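Local structure of nucleosome assembly protein (Plasmodium falciparum, 5X7V) at residues W155-W160 with K169-G173. The protein probably acts as a nuclear-associated histone chaperone of the NAP family, recognising and binding histones for nucleosome assembly. Residues are numbered along the deposited sequence.
Sequences WSIFEW and KPDVG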
loop_
_atom_site.group_PDB
_atom_site.type_symbol
_atom_site.label_atom_id
_atom_site.label_comp_id
_atom_site.label_asym_id
_atom_site.label_seq_id
_atom_site.Cartn_x
_atom_site.Cartn_y
_atom_site.Cartn_z
ATOM N N TRP A 155 -3.125 -6.172 -25.499
ATOM C CA TRP A 155 -3.776 -4.865 -25.521
ATOM C C TRP A 155 -2.707 -3.850 -25.838
ATOM O O TRP A 155 -1.523 -4.207 -25.876
ATOM C CB TRP A 155 -4.405 -4.552 -24.170
ATOM C CG TRP A 155 -3.359 -4.494 -23.079
ATOM C CD1 TRP A 155 -2.478 -5.484 -22.738
ATOM C CD2 TRP A 155 -3.077 -3.395 -22.208
ATOM N NE1 TRP A 155 -1.676 -5.072 -21.708
ATOM C CE2 TRP A 155 -2.022 -3.791 -21.361
ATOM C CE3 TRP A 155 -3.615 -2.111 -22.059
ATOM C CZ2 TRP A 155 -1.489 -2.958 -20.384
ATOM C CZ3 TRP A 155 -3.093 -1.282 -21.079
ATOM C CH2 TRP A 155 -2.036 -1.708 -20.255
ATOM N N SER A 156 -3.092 -2.590 -26.026
ATOM C CA SER A 156 -2.099 -1.522 -26.211
ATOM C C SER A 156 -2.002 -0.597 -24.993
ATOM O O SER A 156 -2.998 -0.039 -24.543
ATOM C CB SER A 156 -2.435 -0.701 -27.446
ATOM O OG SER A 156 -1.568 0.400 -27.593
ATOM N N ILE A 157 -0.794 -0.432 -24.463
ATOM C CA ILE A 157 -0.561 0.459 -23.326
ATOM C C ILE A 157 -1.177 1.846 -23.516
ATOM O O ILE A 157 -1.609 2.469 -22.559
ATOM C CB ILE A 157 0.948 0.616 -23.049
ATOM C CG1 ILE A 157 1.185 1.224 -21.667
ATOM C CG2 ILE A 157 1.627 1.427 -24.143
ATOM C CD1 ILE A 157 2.575 0.951 -21.105
ATOM N N PHE A 158 -1.250 2.308 -24.755
ATOM C CA PHE A 158 -1.791 3.613 -25.046
ATOM C C PHE A 158 -3.299 3.633 -24.937
ATOM O O PHE A 158 -3.896 4.698 -25.044
ATOM C CB PHE A 158 -1.375 4.067 -26.428
ATOM C CG PHE A 158 0.079 4.319 -26.547
ATOM C CD1 PHE A 158 0.632 5.451 -25.990
ATOM C CD2 PHE A 158 0.902 3.430 -27.218
ATOM C CE1 PHE A 158 1.966 5.690 -26.077
ATOM C CE2 PHE A 158 2.236 3.670 -27.318
ATOM C CZ PHE A 158 2.768 4.813 -26.738
ATOM N N GLU A 159 -3.912 2.471 -24.713
ATOM C CA GLU A 159 -5.332 2.419 -24.350
ATOM C C GLU A 159 -5.580 2.972 -22.952
ATOM O O GLU A 159 -6.728 3.186 -22.555
ATOM C CB GLU A 159 -5.875 0.995 -24.414
ATOM C CG GLU A 159 -5.851 0.397 -25.786
ATOM C CD GLU A 159 -6.657 -0.866 -25.849
ATOM O OE1 GLU A 159 -7.884 -0.769 -25.595
ATOM O OE2 GLU A 159 -6.073 -1.940 -26.137
ATOM N N TRP A 160 -4.498 3.178 -22.203
ATOM C CA TRP A 160 -4.594 3.714 -20.863
ATOM C C TRP A 160 -4.965 5.197 -20.883
ATOM O O TRP A 160 -5.446 5.734 -19.886
ATOM C CB TRP A 160 -3.287 3.496 -20.100
ATOM C CG TRP A 160 -3.385 4.050 -18.711
ATOM C CD1 TRP A 160 -4.199 3.604 -17.713
ATOM C CD2 TRP A 160 -2.673 5.165 -18.178
ATOM N NE1 TRP A 160 -4.038 4.370 -16.593
ATOM C CE2 TRP A 160 -3.105 5.337 -16.850
ATOM C CE3 TRP A 160 -1.708 6.031 -18.690
ATOM C CZ2 TRP A 160 -2.613 6.351 -16.032
ATOM C CZ3 TRP A 160 -1.213 7.035 -17.867
ATOM C CH2 TRP A 160 -1.665 7.181 -16.556
ATOM N N LYS A 169 -8.305 -4.392 -17.418
ATOM C CA LYS A 169 -7.247 -3.814 -18.239
ATOM C C LYS A 169 -6.316 -2.980 -17.361
ATOM O O LYS A 169 -6.752 -1.987 -16.769
ATOM C CB LYS A 169 -7.849 -2.970 -19.368
ATOM C CG LYS A 169 -6.865 -2.423 -20.386
ATOM C CD LYS A 169 -7.502 -1.249 -21.113
ATOM C CE LYS A 169 -8.841 -1.685 -21.696
ATOM N NZ LYS A 169 -9.490 -0.656 -22.550
ATOM N N PRO A 170 -5.030 -3.386 -17.294
ATOM C CA PRO A 170 -3.977 -2.911 -16.385
ATOM C C PRO A 170 -3.928 -1.400 -16.150
ATOM O O PRO A 170 -3.788 -0.611 -17.076
ATOM C CB PRO A 170 -2.696 -3.380 -17.079
ATOM C CG PRO A 170 -3.093 -4.617 -17.758
ATOM C CD PRO A 170 -4.501 -4.388 -18.239
ATOM N N ASP A 171 -4.048 -1.023 -14.883
ATOM C CA ASP A 171 -3.856 0.354 -14.457
ATOM C C ASP A 171 -2.379 0.771 -14.555
ATOM O O ASP A 171 -1.612 0.612 -13.595
ATOM C CB ASP A 171 -4.357 0.520 -13.028
ATOM C CG ASP A 171 -4.737 1.943 -12.713
ATOM O OD1 ASP A 171 -4.238 2.854 -13.417
ATOM O OD2 ASP A 171 -5.545 2.142 -11.772
ATOM N N VAL A 172 -1.996 1.285 -15.725
ATOM C CA VAL A 172 -0.613 1.690 -16.009
ATOM C C VAL A 172 -0.213 2.804 -15.060
ATOM O O VAL A 172 0.930 2.877 -14.613
ATOM C CB VAL A 172 -0.423 2.153 -17.481
ATOM C CG1 VAL A 172 0.996 2.636 -17.716
ATOM C CG2 VAL A 172 -0.751 1.029 -18.435
ATOM N N GLY A 173 -1.184 3.649 -14.735
ATOM C CA GLY A 173 -1.011 4.668 -13.718
ATOM C C GLY A 173 -0.602 4.119 -12.369
ATOM O O GLY A 173 0.396 4.551 -11.801
#
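Aromatic rings can pack a short 3-10 turn against a helix start and its lead-in, as W155, just before such a turn, and W160, its last residue, do in this NAP domain. W155's six-membered ring takes P170 CD over one face, a CH-pi contact 4.0 Å from the centroid, while its edge meets V172, with CH2 3.5 Å from CG2. S156 turns away, but its backbone N donates to E159 OE2 (3.1 Å), holding that carboxylate. I157 CG1 packs against the same V172 methyl, CG2, at 3.8 Å. E159 OE1 reaches K169 NZ at 3.4 Å, a salt bridge whose hydrogen bond is weak. W160 lays its five-membered ring against V172 CB, again CH-pi; a beta carbon at G173 would fall about 2.6 Å from W160 CZ2 and clash, so glycine lets the ring in. Its NE1 lies 3.5 Å from OD1 of D171, the N-cap, which bonds weakly to E174 N. Beyond the pair, S156 and I157 hydrogen-bond to D69 of helix 68-73, while W160 touches I93 of strand 91-97 and makes a cation-pi contact with K112 of strand 109-116.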